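Local coordinates for protein HpcE (Thermus thermophilus, PDB 1WZO) that probably catalyses the isomerisation of a hydroxylated dienedioate in aromatic-acid breakdown, as a member of the fumarylacetoacetate hydrolase family, at residues Ser63-Pro68 / Met188-Ala193; Leu70-Asn75 / Pro141-Lys146; Phe93-Val98 / Val130-Val135; Asp226-Glu231 / Asn240-Glu245. One frame throughout, in Å; residues are numbered along the deposited sequence.

How the interactions relate
All four contacts lie in the region that matches the fumarylacetoacetate hydrolase C-terminal family. Interactions 2 and 3 are neighbours, their centres about 11 Å apart: helix 143-146 follows strand 120-131, and the two contacts meet through K146 and E97 and through A145 and A131. Interaction 3 also touches interaction 4, about 13 Å away between centres, where Y96 and V98 pack on M228 and L230. Interaction 1 lies about 19 Å between centres from interaction 2. Along the chain, interaction 3 falls within the span of 2, and 2 within that of 1; the hairpin of interaction 4 comes last. Interactions 2, 3 and 4 thus form a continuous run of contacts, while 1 ties a loop to helix 192-200.

Interaction 1: Ser63-Pro68 / Met188-Ala193; sequences SRPEEP and MLYSVA
The loop that leads into strand 69-73 closes over the approach to helix 192-200 by sandwiching one aromatic ring, Y190, between R64 and P68. The guanidinium of R64 lies flat on one face, the two planes only 7° apart, and R64 CZ is 3.9 Å from the centroid of the Y190 ring, a cation-pi stack. The R64 chain runs extended from CG to NE, and its CD adds a CH-pi contact to the same face. On the opposite face P68 CG sits almost exactly over the middle, 3.7 Å from the Y190 centroid. The guanidinium's rotation is fixed at its edge, where R64 NH1 donates at 2.9 Å to L189 O, which lies in the guanidinium plane; E194, near the start of the helix that S191 N-caps, takes a salt bridge from the same nitrogen. At the far end of the ring Y190 OH donates to P65 O, a short bond of 2.5 Å. A leucine in place of Y190 would probably leave P65 O without this donor and open a gap between R64 and P68. Beside the stack, L189 CD1 rests 4.0 Å from P65 CD, and Y190 itself leans on L195 of the helix.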
# COMPACT_ATOMS: atom_id res chain seq x y z
N SER B 63 8.71 -40.66 -12.49
CA SER B 63 9.52 -39.64 -11.84
C SER B 63 8.80 -38.29 -11.85
O SER B 63 7.57 -38.24 -11.71
CB SER B 63 10.87 -39.51 -12.55
OG SER B 63 10.71 -39.08 -13.89
N ARG B 64 9.55 -37.21 -12.03
CA ARG B 64 8.98 -35.87 -12.05
C ARG B 64 9.78 -34.94 -12.96
O ARG B 64 10.93 -35.22 -13.29
CB ARG B 64 8.94 -35.30 -10.64
CG ARG B 64 10.31 -34.99 -10.06
CD ARG B 64 10.20 -34.49 -8.64
NE ARG B 64 11.50 -34.11 -8.10
CZ ARG B 64 11.69 -33.73 -6.84
NH1 ARG B 64 10.67 -33.69 -5.99
NH2 ARG B 64 12.91 -33.40 -6.42
N PRO B 65 9.18 -33.81 -13.37
CA PRO B 65 9.83 -32.82 -14.24
C PRO B 65 11.20 -32.39 -13.73
O PRO B 65 11.44 -32.35 -12.52
CB PRO B 65 8.83 -31.66 -14.24
CG PRO B 65 7.51 -32.35 -14.07
CD PRO B 65 7.82 -33.37 -13.00
N GLU B 66 12.10 -32.07 -14.66
CA GLU B 66 13.46 -31.63 -14.32
C GLU B 66 13.41 -30.45 -13.35
O GLU B 66 14.29 -30.29 -12.50
CB GLU B 66 14.21 -31.21 -15.58
CG GLU B 66 14.49 -32.35 -16.55
CD GLU B 66 14.92 -31.85 -17.92
OE1 GLU B 66 14.06 -31.30 -18.65
OE2 GLU B 66 16.11 -32.00 -18.27
N GLU B 67 12.40 -29.61 -13.51
CA GLU B 67 12.22 -28.45 -12.65
C GLU B 67 10.75 -28.09 -12.63
O GLU B 67 10.02 -28.35 -13.59
CB GLU B 67 13.07 -27.27 -13.12
CG GLU B 67 12.62 -26.58 -14.40
CD GLU B 67 13.59 -25.50 -14.85
OE1 GLU B 67 14.70 -25.85 -15.30
OE2 GLU B 67 13.25 -24.30 -14.74
N PRO B 68 10.28 -27.50 -11.52
CA PRO B 68 8.87 -27.11 -11.40
C PRO B 68 8.44 -26.18 -12.53
O PRO B 68 9.16 -25.24 -12.87
CB PRO B 68 8.82 -26.41 -10.04
CG PRO B 68 9.92 -27.06 -9.28
CD PRO B 68 11.02 -27.16 -10.30
N MET B 188 2.07 -34.97 -4.06
CA MET B 188 2.76 -33.85 -4.70
C MET B 188 4.10 -34.35 -5.23
O MET B 188 4.82 -35.04 -4.52
CB MET B 188 3.03 -32.74 -3.68
CG MET B 188 2.12 -31.55 -3.77
SD MET B 188 2.71 -30.25 -2.69
CE MET B 188 1.21 -29.86 -1.80
N LEU B 189 4.44 -33.99 -6.47
CA LEU B 189 5.71 -34.42 -7.04
C LEU B 189 6.83 -33.64 -6.36
O LEU B 189 7.85 -34.21 -5.96
CB LEU B 189 5.72 -34.21 -8.55
CG LEU B 189 4.69 -35.07 -9.29
CD1 LEU B 189 4.78 -34.80 -10.78
CD2 LEU B 189 4.93 -36.56 -8.99
N TYR B 190 6.63 -32.33 -6.25
CA TYR B 190 7.57 -31.45 -5.57
C TYR B 190 6.83 -30.97 -4.33
O TYR B 190 5.72 -30.45 -4.44
CB TYR B 190 7.94 -30.24 -6.43
CG TYR B 190 8.99 -30.47 -7.49
CD1 TYR B 190 8.64 -30.82 -8.79
CD2 TYR B 190 10.35 -30.34 -7.18
CE1 TYR B 190 9.61 -31.01 -9.77
CE2 TYR B 190 11.33 -30.53 -8.16
CZ TYR B 190 10.95 -30.87 -9.44
OH TYR B 190 11.92 -31.05 -10.40
N SER B 191 7.44 -31.14 -3.17
CA SER B 191 6.80 -30.72 -1.92
C SER B 191 6.80 -29.21 -1.78
O SER B 191 7.49 -28.50 -2.53
CB SER B 191 7.54 -31.32 -0.73
OG SER B 191 8.85 -30.79 -0.63
N VAL B 192 6.03 -28.72 -0.82
CA VAL B 192 5.97 -27.29 -0.55
C VAL B 192 7.40 -26.82 -0.26
O VAL B 192 7.85 -25.80 -0.80
CB VAL B 192 5.09 -27.00 0.68
CG1 VAL B 192 5.19 -25.54 1.05
CG2 VAL B 192 3.64 -27.39 0.38
N ALA B 193 8.11 -27.56 0.58
CA ALA B 193 9.49 -27.21 0.93
C ALA B 193 10.39 -27.15 -0.31
O ALA B 193 11.17 -26.23 -0.46
CB ALA B 193 10.05 -28.20 1.94

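Interaction 2: Leu70-Asn75 / Pro141-Lys146; sequences LFWKPN and PPIRAK
K73, late in the strand that begins at residue 69, reaches the last residue of helix 143-146: K73 NZ donates to K146 O at 2.8 Å, and to F151 O as well. Its chain bends at chi2 and chi3 to get there. The F71 ring is met twice: P141 CG stands over one face, 4.2 Å from the F71 centroid, while K146 CE comes within 3.6 Å of F71 CE2. A chi1 of 66° sets F71 CG between the backbone N and the carbonyl carbon, on the side of P141 and K146. I143 CD1 touches the W72 ring at its edge, 4.0 Å from W72 CE3, and a water donates to W72 O and, weakly, to P141 O. Strand 69-73, paired with 46-50, is thus joined to a helix that begins shortly after the cis peptide bond preceding P141, with P142 at its N-cap. Both lysines converge on D128, one ammonium to each oxygen, which would offset the repulsion between K73 NZ and K146 NZ, 4.8 Å apart. A methionine in place of K73 would probably leave K146 O and F151 O without this donor and D128 with one counter-charge fewer. W72 also stacks on W72 of the second subunit.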
# COMPACT_ATOMS: atom_id res chain seq x y z
N LEU B 70 6.59 -23.43 -13.22
CA LEU B 70 5.97 -22.29 -12.56
C LEU B 70 5.20 -21.34 -13.48
O LEU B 70 5.57 -21.14 -14.64
CB LEU B 70 7.05 -21.47 -11.85
CG LEU B 70 8.02 -22.13 -10.87
CD1 LEU B 70 9.10 -21.14 -10.50
CD2 LEU B 70 7.27 -22.60 -9.63
N PHE B 71 4.12 -20.77 -12.95
CA PHE B 71 3.32 -19.80 -13.68
C PHE B 71 2.74 -18.77 -12.70
O PHE B 71 2.74 -18.97 -11.49
CB PHE B 71 2.20 -20.45 -14.48
CG PHE B 71 1.14 -21.11 -13.65
CD1 PHE B 71 1.27 -22.43 -13.25
CD2 PHE B 71 -0.01 -20.41 -13.28
CE1 PHE B 71 0.27 -23.05 -12.49
CE2 PHE B 71 -1.01 -21.02 -12.53
CZ PHE B 71 -0.86 -22.35 -12.14
N TRP B 72 2.23 -17.68 -13.26
CA TRP B 72 1.70 -16.58 -12.47
C TRP B 72 0.18 -16.44 -12.50
O TRP B 72 -0.46 -16.79 -13.48
CB TRP B 72 2.35 -15.29 -12.99
CG TRP B 72 1.76 -14.00 -12.50
CD1 TRP B 72 1.85 -13.48 -11.23
CD2 TRP B 72 1.12 -13.00 -13.29
NE1 TRP B 72 1.30 -12.22 -11.20
CE2 TRP B 72 0.84 -11.90 -12.45
CE3 TRP B 72 0.74 -12.93 -14.64
CZ2 TRP B 72 0.22 -10.74 -12.92
CZ3 TRP B 72 0.12 -11.77 -15.11
CH2 TRP B 72 -0.13 -10.69 -14.24
N LYS B 73 -0.38 -15.94 -11.40
CA LYS B 73 -1.81 -15.66 -11.30
C LYS B 73 -1.86 -14.20 -10.82
O LYS B 73 -1.32 -13.87 -9.76
CB LYS B 73 -2.52 -16.56 -10.28
CG LYS B 73 -2.66 -18.03 -10.68
CD LYS B 73 -3.77 -18.30 -11.72
CE LYS B 73 -5.18 -18.26 -11.12
NZ LYS B 73 -6.20 -18.97 -11.99
N PRO B 74 -2.48 -13.31 -11.61
CA PRO B 74 -2.58 -11.89 -11.24
C PRO B 74 -3.48 -11.67 -10.04
O PRO B 74 -4.43 -12.42 -9.82
CB PRO B 74 -3.14 -11.25 -12.51
CG PRO B 74 -4.01 -12.32 -13.06
CD PRO B 74 -3.16 -13.57 -12.89
N ASN B 75 -3.20 -10.62 -9.27
CA ASN B 75 -4.02 -10.32 -8.11
C ASN B 75 -5.45 -10.02 -8.54
O ASN B 75 -6.39 -10.18 -7.76
CB ASN B 75 -3.43 -9.14 -7.33
CG ASN B 75 -2.18 -9.52 -6.52
OD1 ASN B 75 -1.44 -8.66 -6.05
ND2 ASN B 75 -1.96 -10.82 -6.35
N PRO B 141 0.64 -22.85 -18.69
CA PRO B 141 -0.64 -22.43 -19.26
C PRO B 141 -0.64 -20.92 -19.52
O PRO B 141 -0.13 -20.15 -18.71
CB PRO B 141 -1.65 -22.83 -18.18
CG PRO B 141 -0.86 -22.61 -16.92
CD PRO B 141 0.49 -23.20 -17.27
N PRO B 142 -1.20 -20.49 -20.66
CA PRO B 142 -1.22 -19.05 -20.98
C PRO B 142 -1.93 -18.19 -19.93
O PRO B 142 -2.83 -18.64 -19.22
CB PRO B 142 -1.93 -19.01 -22.34
CG PRO B 142 -1.55 -20.32 -22.95
CD PRO B 142 -1.72 -21.28 -21.79
N ILE B 143 -1.50 -16.94 -19.85
CA ILE B 143 -2.10 -15.99 -18.93
C ILE B 143 -3.57 -15.79 -19.29
O ILE B 143 -4.42 -15.66 -18.41
CB ILE B 143 -1.31 -14.66 -18.97
CG1 ILE B 143 0.05 -14.87 -18.31
CG2 ILE B 143 -2.10 -13.54 -18.30
CD1 ILE B 143 1.06 -13.76 -18.54
N ARG B 144 -3.88 -15.79 -20.58
CA ARG B 144 -5.26 -15.62 -21.02
C ARG B 144 -6.17 -16.75 -20.52
O ARG B 144 -7.37 -16.56 -20.32
CB ARG B 144 -5.33 -15.56 -22.55
CG ARG B 144 -6.71 -15.17 -23.07
CD ARG B 144 -6.63 -14.59 -24.48
NE ARG B 144 -6.52 -15.62 -25.51
CZ ARG B 144 -7.56 -16.27 -26.02
NH1 ARG B 144 -8.79 -16.00 -25.60
NH2 ARG B 144 -7.37 -17.20 -26.95
N ALA B 145 -5.58 -17.92 -20.31
CA ALA B 145 -6.34 -19.09 -19.85
C ALA B 145 -6.46 -19.20 -18.33
O ALA B 145 -7.43 -19.76 -17.82
CB ALA B 145 -5.69 -20.36 -20.40
N LYS B 146 -5.49 -18.65 -17.62
CA LYS B 146 -5.44 -18.75 -16.16
C LYS B 146 -5.59 -17.44 -15.40
O LYS B 146 -6.10 -17.44 -14.28
CB LYS B 146 -4.12 -19.38 -15.73
CG LYS B 146 -3.77 -20.70 -16.40
CD LYS B 146 -4.48 -21.86 -15.72
CE LYS B 146 -3.91 -22.12 -14.33
NZ LYS B 146 -4.66 -23.21 -13.64
O HOH W 1 -0.36 -17.94 -16.27

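Interaction 3: Phe93-Val98 / Val130-Val135; sequences FVHYEV and VARDYV
D133 OD1 accepts the backbone N of F93 at 2.7 Å on its syn lone pair, while its other oxygen takes the N-H of R92; one carboxylate thus grips two successive backbone nitrogens. R132 N donates to F93 O at 2.8 Å. Farther in, H95 and V130 form an antiparallel hydrogen-bonded pair: H95 N to V130 O is 2.9 Å and nearly straight (169°), and V130 N returns to H95 O at 3.0 Å. V94 and A131 are the adjoining non-hydrogen-bonded pair. R132, extended from CG to NE, runs across the imidazole of H95 with its NE over one face, 3.8 Å from H95 CD2, and the guanidinium is turned 56° from the ring. Its NH2 ends 4.0 Å from E97 OE1, a long ion pair with the oxygen well out of the guanidinium plane, so charge alone draws them together. E97 lies with E99 and D128 in an acidic cluster consistent with the metal site of this family. E97 OE1 and H95 CB both touch V130 CG1. H95 ND1 is hydrogen-bonded to S220 OG. Strand 94-104 is flanked here by 120-131 and by 221-222, and helix 143-146 packs on V130 through K146.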
# COMPACT_ATOMS: atom_id res chain seq x y z
N PHE B 93 -14.57 -25.40 -22.43
CA PHE B 93 -13.90 -26.23 -21.43
C PHE B 93 -13.26 -25.47 -20.27
O PHE B 93 -12.06 -25.20 -20.29
CB PHE B 93 -12.82 -27.09 -22.10
CG PHE B 93 -13.28 -27.74 -23.38
CD1 PHE B 93 -13.00 -27.16 -24.61
CD2 PHE B 93 -13.98 -28.94 -23.35
CE1 PHE B 93 -13.42 -27.77 -25.80
CE2 PHE B 93 -14.41 -29.55 -24.53
CZ PHE B 93 -14.12 -28.96 -25.76
N VAL B 94 -14.06 -25.14 -19.26
CA VAL B 94 -13.58 -24.43 -18.07
C VAL B 94 -13.54 -25.43 -16.91
O VAL B 94 -14.50 -26.16 -16.68
CB VAL B 94 -14.51 -23.26 -17.70
CG1 VAL B 94 -14.02 -22.58 -16.42
CG2 VAL B 94 -14.55 -22.26 -18.83
N HIS B 95 -12.42 -25.46 -16.19
CA HIS B 95 -12.23 -26.39 -15.08
C HIS B 95 -11.80 -25.73 -13.78
O HIS B 95 -11.07 -24.73 -13.78
CB HIS B 95 -11.15 -27.41 -15.46
CG HIS B 95 -11.51 -28.29 -16.61
ND1 HIS B 95 -11.88 -29.61 -16.46
CD2 HIS B 95 -11.55 -28.04 -17.94
CE1 HIS B 95 -12.14 -30.13 -17.64
NE2 HIS B 95 -11.95 -29.20 -18.56
N TYR B 96 -12.24 -26.30 -12.66
CA TYR B 96 -11.83 -25.80 -11.36
C TYR B 96 -10.57 -26.60 -11.06
O TYR B 96 -10.29 -27.60 -11.73
CB TYR B 96 -12.90 -26.10 -10.28
CG TYR B 96 -13.02 -27.58 -9.91
CD1 TYR B 96 -12.00 -28.24 -9.22
CD2 TYR B 96 -14.13 -28.33 -10.33
CE1 TYR B 96 -12.07 -29.61 -8.96
CE2 TYR B 96 -14.21 -29.70 -10.07
CZ TYR B 96 -13.17 -30.33 -9.39
OH TYR B 96 -13.21 -31.69 -9.17
N GLU B 97 -9.78 -26.15 -10.09
CA GLU B 97 -8.57 -26.86 -9.69
C GLU B 97 -8.40 -26.64 -8.19
O GLU B 97 -8.04 -25.55 -7.76
CB GLU B 97 -7.34 -26.36 -10.45
CG GLU B 97 -7.29 -26.81 -11.92
CD GLU B 97 -5.93 -26.60 -12.59
OE1 GLU B 97 -5.79 -26.98 -13.77
OE2 GLU B 97 -5.01 -26.07 -11.94
N VAL B 98 -8.67 -27.68 -7.39
CA VAL B 98 -8.52 -27.54 -5.95
C VAL B 98 -7.05 -27.68 -5.56
O VAL B 98 -6.41 -28.69 -5.85
CB VAL B 98 -9.40 -28.58 -5.17
CG1 VAL B 98 -9.05 -30.00 -5.59
CG2 VAL B 98 -9.22 -28.39 -3.67
N VAL B 130 -9.15 -22.65 -14.86
CA VAL B 130 -8.50 -22.56 -16.15
C VAL B 130 -9.52 -22.74 -17.27
O VAL B 130 -10.49 -23.50 -17.13
CB VAL B 130 -7.40 -23.65 -16.31
CG1 VAL B 130 -8.01 -25.05 -16.13
CG2 VAL B 130 -6.77 -23.55 -17.70
N ALA B 131 -9.33 -22.00 -18.35
CA ALA B 131 -10.20 -22.11 -19.52
C ALA B 131 -9.32 -22.81 -20.54
O ALA B 131 -8.52 -22.17 -21.23
CB ALA B 131 -10.62 -20.74 -20.01
N ARG B 132 -9.45 -24.13 -20.63
CA ARG B 132 -8.64 -24.92 -21.54
C ARG B 132 -8.76 -24.52 -23.01
O ARG B 132 -7.87 -24.81 -23.81
CB ARG B 132 -8.94 -26.41 -21.35
CG ARG B 132 -8.48 -26.92 -19.99
CD ARG B 132 -8.49 -28.44 -19.90
NE ARG B 132 -7.94 -28.92 -18.63
CZ ARG B 132 -6.69 -28.68 -18.22
NH1 ARG B 132 -5.86 -27.98 -18.97
NH2 ARG B 132 -6.28 -29.17 -17.05
N ASP B 133 -9.86 -23.84 -23.35
CA ASP B 133 -10.07 -23.38 -24.72
C ASP B 133 -8.90 -22.52 -25.15
O ASP B 133 -8.50 -22.52 -26.32
CB ASP B 133 -11.33 -22.50 -24.82
CG ASP B 133 -12.60 -23.23 -24.44
OD1 ASP B 133 -12.69 -23.72 -23.30
OD2 ASP B 133 -13.50 -23.31 -25.30
N TYR B 134 -8.33 -21.78 -24.20
CA TYR B 134 -7.25 -20.87 -24.50
C TYR B 134 -5.84 -21.37 -24.22
O TYR B 134 -4.90 -20.59 -24.23
CB TYR B 134 -7.48 -19.55 -23.75
CG TYR B 134 -8.92 -19.06 -23.83
CD1 TYR B 134 -9.62 -19.06 -25.04
CD2 TYR B 134 -9.59 -18.62 -22.69
CE1 TYR B 134 -10.95 -18.63 -25.11
CE2 TYR B 134 -10.91 -18.18 -22.75
CZ TYR B 134 -11.58 -18.19 -23.96
OH TYR B 134 -12.89 -17.79 -24.00
N VAL B 135 -5.69 -22.67 -23.99
CA VAL B 135 -4.38 -23.24 -23.73
C VAL B 135 -3.68 -23.76 -24.99
O VAL B 135 -4.31 -24.35 -25.87
CB VAL B 135 -4.46 -24.39 -22.69
CG1 VAL B 135 -3.10 -25.04 -22.51
CG2 VAL B 135 -4.97 -23.86 -21.35

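Interaction 4: Asp226-Glu231 / Asn240-Glu245; sequences DVMRLE and NPIEEE
N240 N donates to M228 O at 2.7 Å, the shortest bond between the two strands, and M228 N answers with a bond to N240 O at 2.8 Å. The pair is antiparallel and hydrogen-bonded, yet its two halves differ: the first donor lies in the plane of the accepting carbonyl, whereas M228 N stands above the plane of the N240 carbonyl. One step along, V227 and P241 make the non-hydrogen-bonded pair, where proline, with no N-H to give, costs the hairpin no bond across to this strand. Beyond it I242 N reaches D226 O at 2.9 Å, and P241 CA adds a CA-H...O contact to the same oxygen. On the face that carries M228 and N240, the methionine chain bends at chi3 (-67°), and M228 CE lands 3.6 Å from I242 CG1; M228 SD is 3.7 Å from I242 CD1. The opposite face has V227 CG2 against P241 CB at 4.2 Å. The side chain of N240 is held by the backbone oxygens of G83 and P80, and that of D226 by R223 and N176. Strands 227-232 and 237-244 form a hairpin inside a mixed sheet, flanked by 170-175 and 85-87. Backbone bonds therefore set the register, while M228 and I242 add apolar packing and the polar side chains tie the hairpin to adjoining loops.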
# COMPACT_ATOMS: atom_id res chain seq x y z
N ASP B 226 -23.28 -23.56 -11.89
CA ASP B 226 -22.72 -24.49 -10.92
C ASP B 226 -22.21 -23.77 -9.69
O ASP B 226 -21.79 -22.61 -9.76
CB ASP B 226 -21.56 -25.29 -11.52
CG ASP B 226 -22.01 -26.28 -12.58
OD1 ASP B 226 -23.21 -26.63 -12.59
OD2 ASP B 226 -21.16 -26.70 -13.39
N VAL B 227 -22.25 -24.47 -8.55
CA VAL B 227 -21.76 -23.94 -7.29
C VAL B 227 -20.58 -24.82 -6.89
O VAL B 227 -20.75 -26.01 -6.60
CB VAL B 227 -22.84 -23.98 -6.19
CG1 VAL B 227 -22.26 -23.48 -4.87
CG2 VAL B 227 -24.02 -23.10 -6.60
N MET B 228 -19.38 -24.25 -6.91
CA MET B 228 -18.19 -25.01 -6.57
C MET B 228 -17.86 -24.88 -5.09
O MET B 228 -17.84 -23.78 -4.54
CB MET B 228 -17.00 -24.52 -7.40
CG MET B 228 -17.22 -24.60 -8.90
SD MET B 228 -15.88 -23.82 -9.84
CE MET B 228 -16.13 -22.12 -9.38
N ARG B 229 -17.62 -26.02 -4.45
CA ARG B 229 -17.25 -26.03 -3.04
C ARG B 229 -16.00 -26.89 -2.89
O ARG B 229 -16.05 -28.11 -3.04
CB ARG B 229 -18.37 -26.60 -2.17
CG ARG B 229 -18.12 -26.40 -0.68
CD ARG B 229 -19.21 -27.04 0.16
NE ARG B 229 -19.15 -28.50 0.10
CZ ARG B 229 -20.22 -29.29 0.06
NH1 ARG B 229 -21.44 -28.76 0.05
NH2 ARG B 229 -20.07 -30.61 0.03
N LEU B 230 -14.89 -26.23 -2.61
CA LEU B 230 -13.62 -26.91 -2.45
C LEU B 230 -13.29 -27.03 -0.97
O LEU B 230 -13.49 -26.09 -0.20
CB LEU B 230 -12.51 -26.15 -3.19
CG LEU B 230 -12.37 -26.43 -4.69
CD1 LEU B 230 -13.72 -26.29 -5.38
CD2 LEU B 230 -11.35 -25.46 -5.28
N GLU B 231 -12.77 -28.19 -0.58
CA GLU B 231 -12.42 -28.43 0.81
C GLU B 231 -11.06 -29.09 0.93
O GLU B 231 -10.67 -29.91 0.10
CB GLU B 231 -13.48 -29.32 1.48
CG GLU B 231 -14.82 -28.64 1.69
CD GLU B 231 -15.88 -29.59 2.26
OE1 GLU B 231 -15.53 -30.40 3.14
OE2 GLU B 231 -17.05 -29.52 1.83
N ASN B 240 -17.97 -21.08 -4.33
CA ASN B 240 -18.23 -20.04 -5.32
C ASN B 240 -19.14 -20.48 -6.46
O ASN B 240 -18.93 -21.53 -7.08
CB ASN B 240 -16.93 -19.53 -5.95
CG ASN B 240 -15.94 -19.04 -4.93
OD1 ASN B 240 -15.12 -19.81 -4.43
ND2 ASN B 240 -16.00 -17.76 -4.61
N PRO B 241 -20.17 -19.68 -6.74
CA PRO B 241 -21.09 -20.01 -7.83
C PRO B 241 -20.49 -19.42 -9.10
O PRO B 241 -19.59 -18.57 -9.03
CB PRO B 241 -22.38 -19.33 -7.41
CG PRO B 241 -21.90 -18.12 -6.68
CD PRO B 241 -20.74 -18.64 -5.86
N ILE B 242 -20.98 -19.87 -10.25
CA ILE B 242 -20.49 -19.39 -11.54
C ILE B 242 -21.62 -18.74 -12.33
O ILE B 242 -22.74 -19.25 -12.36
CB ILE B 242 -19.95 -20.55 -12.38
CG1 ILE B 242 -18.87 -21.30 -11.60
CG2 ILE B 242 -19.40 -20.02 -13.70
CD1 ILE B 242 -18.41 -22.57 -12.28
N GLU B 243 -21.32 -17.60 -12.95
CA GLU B 243 -22.29 -16.87 -13.76
C GLU B 243 -21.62 -16.51 -15.08
O GLU B 243 -20.39 -16.44 -15.16
CB GLU B 243 -22.72 -15.57 -13.05
CG GLU B 243 -23.77 -15.72 -11.97
CD GLU B 243 -24.08 -14.39 -11.30
OE1 GLU B 243 -23.84 -13.34 -11.93
OE2 GLU B 243 -24.58 -14.39 -10.15
N GLU B 244 -22.42 -16.30 -16.11
CA GLU B 244 -21.87 -15.93 -17.41
C GLU B 244 -21.52 -14.45 -17.41
O GLU B 244 -22.13 -13.67 -16.68
CB GLU B 244 -22.88 -16.21 -18.52
CG GLU B 244 -23.23 -17.67 -18.68
CD GLU B 244 -23.29 -18.08 -20.13
OE1 GLU B 244 -22.24 -18.00 -20.81
OE2 GLU B 244 -24.38 -18.49 -20.59
N GLU B 245 -20.54 -14.07 -18.22
CA GLU B 245 -20.14 -12.68 -18.30
C GLU B 245 -21.31 -11.87 -18.85
O GLU B 245 -22.18 -12.42 -19.53
CB GLU B 245 -18.93 -12.53 -19.22
CG GLU B 245 -17.75 -13.39 -18.82
CD GLU B 245 -16.53 -13.16 -19.68
OE1 GLU B 245 -16.64 -13.23 -20.93
OE2 GLU B 245 -15.45 -12.91 -19.11